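Local coordinates for protein enolase from the environmental genome shotgun sequencing of the Sargasso Sea (PDB 2QGY) that is of unknown function but binds magnesium and probably abstracts a proton next to a substrate carboxylate, as in the enolase superfamily, at residues I39-E44 with S106-A111. Residues are numbered along the deposited sequence; the frame is centred on the assembly and turned at random.
Sequences IKITTE and SAIEIA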
ATOM      1  N   ILE A  39     -17.145 -10.936  -1.771  1.00 15.93           N
ATOM      2  CA  ILE A  39     -18.228 -10.084  -1.260  1.00 15.81           C
ATOM      3  C   ILE A  39     -19.465 -10.143  -2.145  1.00 16.33           C
ATOM      4  O   ILE A  39     -19.387 -10.428  -3.336  1.00 16.24           O
ATOM      5  CB  ILE A  39     -17.763  -8.601  -1.074  1.00 15.14           C
ATOM      6  CG1 ILE A  39     -17.783  -7.822  -2.401  1.00 13.66           C
ATOM      7  CG2 ILE A  39     -16.362  -8.550  -0.442  1.00 18.39           C
ATOM      8  CD1 ILE A  39     -17.503  -6.319  -2.205  1.00 14.87           C
ATOM      9  N   LYS A  40     -20.621  -9.857  -1.543  1.00 17.68           N
ATOM     10  CA  LYS A  40     -21.835  -9.680  -2.314  1.00 18.39           C
ATOM     11  C   LYS A  40     -22.493  -8.405  -1.802  1.00 18.00           C
ATOM     12  O   LYS A  40     -22.700  -8.252  -0.605  1.00 17.88           O
ATOM     13  CB  LYS A  40     -22.786 -10.871  -2.122  1.00 18.30           C
ATOM     14  CG  LYS A  40     -23.937 -10.788  -3.097  1.00 20.23           C
ATOM     15  CD  LYS A  40     -24.977 -11.918  -2.905  1.00 21.86           C
ATOM     16  CE  LYS A  40     -26.018 -11.571  -1.877  1.00 23.70           C
ATOM     17  NZ  LYS A  40     -26.995 -12.729  -1.797  1.00 27.98           N
ATOM     18  N   ILE A  41     -22.799  -7.506  -2.724  1.00 18.18           N
ATOM     19  CA  ILE A  41     -23.464  -6.230  -2.439  1.00 18.94           C
ATOM     20  C   ILE A  41     -24.852  -6.353  -3.058  1.00 20.04           C
ATOM     21  O   ILE A  41     -24.981  -6.846  -4.176  1.00 19.19           O
ATOM     22  CB  ILE A  41     -22.689  -5.060  -3.089  1.00 19.73           C
ATOM     23  CG1 ILE A  41     -21.383  -4.783  -2.303  1.00 19.67           C
ATOM     24  CG2 ILE A  41     -23.563  -3.803  -3.182  1.00 20.95           C
ATOM     25  CD1 ILE A  41     -20.552  -3.619  -2.825  1.00 19.49           C
ATOM     26  N   THR A  42     -25.879  -5.930  -2.314  1.00 21.15           N
ATOM     27  CA  THR A  42     -27.258  -5.866  -2.828  1.00 22.18           C
ATOM     28  C   THR A  42     -27.689  -4.398  -2.871  1.00 21.77           C
ATOM     29  O   THR A  42     -27.515  -3.662  -1.889  1.00 21.29           O
ATOM     30  CB  THR A  42     -28.250  -6.645  -1.917  1.00 22.70           C
ATOM     31  OG1 THR A  42     -27.723  -7.951  -1.650  1.00 23.24           O
ATOM     32  CG2 THR A  42     -29.644  -6.796  -2.623  1.00 22.29           C
ATOM     33  N   THR A  43     -28.199  -3.961  -4.015  1.00 22.58           N
ATOM     34  CA  THR A  43     -28.673  -2.590  -4.097  1.00 23.79           C
ATOM     35  C   THR A  43     -30.076  -2.493  -3.502  1.00 25.70           C
ATOM     36  O   THR A  43     -30.731  -3.507  -3.255  1.00 25.01           O
ATOM     37  CB  THR A  43     -28.751  -2.080  -5.545  1.00 24.07           C
ATOM     38  OG1 THR A  43     -29.828  -2.737  -6.229  1.00 23.80           O
ATOM     39  CG2 THR A  43     -27.421  -2.316  -6.292  1.00 23.88           C
ATOM     40  N   GLU A  44     -30.542  -1.260  -3.343  1.00 27.09           N
ATOM     41  CA  GLU A  44     -31.897  -0.973  -2.861  1.00 28.66           C
ATOM     42  C   GLU A  44     -32.972  -1.571  -3.788  1.00 28.91           C
ATOM     43  O   GLU A  44     -34.059  -1.961  -3.334  1.00 29.59           O
ATOM     44  CB  GLU A  44     -32.065   0.537  -2.755  1.00 29.29           C
ATOM     45  CG  GLU A  44     -33.158   0.973  -1.834  1.00 34.41           C
ATOM     46  CD  GLU A  44     -33.040   2.435  -1.472  1.00 40.14           C
ATOM     47  OE1 GLU A  44     -33.159   3.297  -2.387  1.00 42.27           O
ATOM     48  OE2 GLU A  44     -32.824   2.711  -0.269  1.00 41.49           O
ATOM     49  N   SER A 106     -10.975  -2.759  -5.152  1.00 13.68           N
ATOM     50  CA  SER A 106     -11.214  -3.731  -6.271  1.00 13.57           C
ATOM     51  C   SER A 106     -12.489  -4.540  -6.053  1.00 14.66           C
ATOM     52  O   SER A 106     -13.291  -4.731  -6.990  1.00 14.27           O
ATOM     53  CB  SER A 106     -10.058  -4.735  -6.422  1.00 14.08           C
ATOM     54  OG  SER A 106      -8.919  -4.020  -6.815  1.00 15.76           O
ATOM     55  N   ALA A 107     -12.640  -5.090  -4.856  1.00 14.10           N
ATOM     56  CA  ALA A 107     -13.745  -5.994  -4.601  1.00 14.07           C
ATOM     57  C   ALA A 107     -15.063  -5.218  -4.822  1.00 14.48           C
ATOM     58  O   ALA A 107     -15.971  -5.737  -5.452  1.00 14.59           O
ATOM     59  CB  ALA A 107     -13.677  -6.574  -3.208  1.00 13.99           C
ATOM     60  N   ILE A 108     -15.134  -3.994  -4.315  1.00 13.79           N
ATOM     61  CA  ILE A 108     -16.374  -3.215  -4.396  1.00 14.64           C
ATOM     62  C   ILE A 108     -16.585  -2.829  -5.866  1.00 15.10           C
ATOM     63  O   ILE A 108     -17.677  -3.028  -6.405  1.00 16.35           O
ATOM     64  CB  ILE A 108     -16.348  -1.961  -3.522  1.00 13.91           C
ATOM     65  CG1 ILE A 108     -16.298  -2.326  -2.035  1.00 15.03           C
ATOM     66  CG2 ILE A 108     -17.608  -1.094  -3.811  1.00 17.07           C
ATOM     67  CD1 ILE A 108     -15.920  -1.112  -1.112  1.00 15.72           C
ATOM     68  N   GLU A 109     -15.533  -2.345  -6.542  1.00 14.84           N
ATOM     69  CA  GLU A 109     -15.752  -1.915  -7.927  1.00 15.13           C
ATOM     70  C   GLU A 109     -16.185  -3.070  -8.806  1.00 15.46           C
ATOM     71  O   GLU A 109     -17.052  -2.905  -9.680  1.00 15.81           O
ATOM     72  CB  GLU A 109     -14.537  -1.204  -8.533  1.00 14.91           C
ATOM     73  CG  GLU A 109     -14.914  -0.369  -9.763  1.00 18.22           C
ATOM     74  CD  GLU A 109     -13.704   0.086 -10.553  1.00 19.08           C
ATOM     75  OE1 GLU A 109     -12.916   0.930 -10.057  1.00 18.46           O
ATOM     76  OE2 GLU A 109     -13.578  -0.410 -11.682  1.00 16.89           O
ATOM     77  N   ILE A 110     -15.601  -4.237  -8.594  1.00 14.17           N
ATOM     78  CA  ILE A 110     -15.942  -5.418  -9.386  1.00 14.74           C
ATOM     79  C   ILE A 110     -17.417  -5.756  -9.158  1.00 14.84           C
ATOM     80  O   ILE A 110     -18.136  -6.088 -10.107  1.00 15.78           O
ATOM     81  CB  ILE A 110     -15.028  -6.616  -9.020  1.00 15.10           C
ATOM     82  CG1 ILE A 110     -13.613  -6.382  -9.610  1.00 13.86           C
ATOM     83  CG2 ILE A 110     -15.612  -7.955  -9.586  1.00 15.76           C
ATOM     84  CD1 ILE A 110     -12.544  -7.336  -9.073  1.00 15.56           C
ATOM     85  N   ALA A 111     -17.873  -5.675  -7.914  1.00 15.07           N
ATOM     86  CA  ALA A 111     -19.318  -5.928  -7.636  1.00 15.74           C
ATOM     87  C   ALA A 111     -20.256  -4.924  -8.329  1.00 17.42           C
ATOM     88  O   ALA A 111     -21.362  -5.294  -8.766  1.00 17.60           O
ATOM     89  CB  ALA A 111     -19.598  -5.956  -6.154  1.00 15.34           C
TER
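Ala107 O accepts the helical hydrogen bond from Ala111 N at 3.1 Å, and Ile39 packs its terminal methyl against this already satisfied carbonyl, with CD1 3.6 Å from Ala107 O. With only methyls at Ala107 and Ala111, the helix backbone at Ala107 is open to contact from the strand's side chain. The same methyl reaches Ala107 CB at 4.0 Å and Ile108 CG1 at 4.2 Å, a spot between two neighbouring residues of the helix. Its route there starts with CG1 set between the backbone N and the carbonyl carbon of Ile39 (chi1 81°), and the extended second torsion then carries CD1 outward. Two residues along the strand, with CG1 anti to its carbonyl carbon (chi1 -74°) and the second torsion extended, Ile41 brings CD1 to Ile108 CG2 at 4.0 Å, the two side chains crossing obliquely, and to Ala111 CB at 4.2 Å. Ala111 CB also lies at the edge of contact with the Ile39 methyl, so both isoleucines touch it, as they do the branched Ile108. The axes of strand 39-43 and helix 106-111 approach to 8.7 Å, their N-to-C directions 48° apart. Lys40, between the isoleucines, points away from the helix and forms salt bridges with Glu48 and Glu366. In the fold, the contact seats helix 99-120 on the antiparallel sheet of the N-terminal capping domain characteristic of the enolase superfamily. Ile67 of helix 60-74 touches Ile39, Ala107 and Ile108, and Leu13 and Leu16 of strand 13-21 pack against Ile41. All five touching residues are buried and their side chains meet through aliphatic groups, while the backbones of Ile39 and Ile41 bond to Gly51 and Gly49 within the sheet; cohesion across the interface probably rests on burial of apolar surface and van der Waals contact.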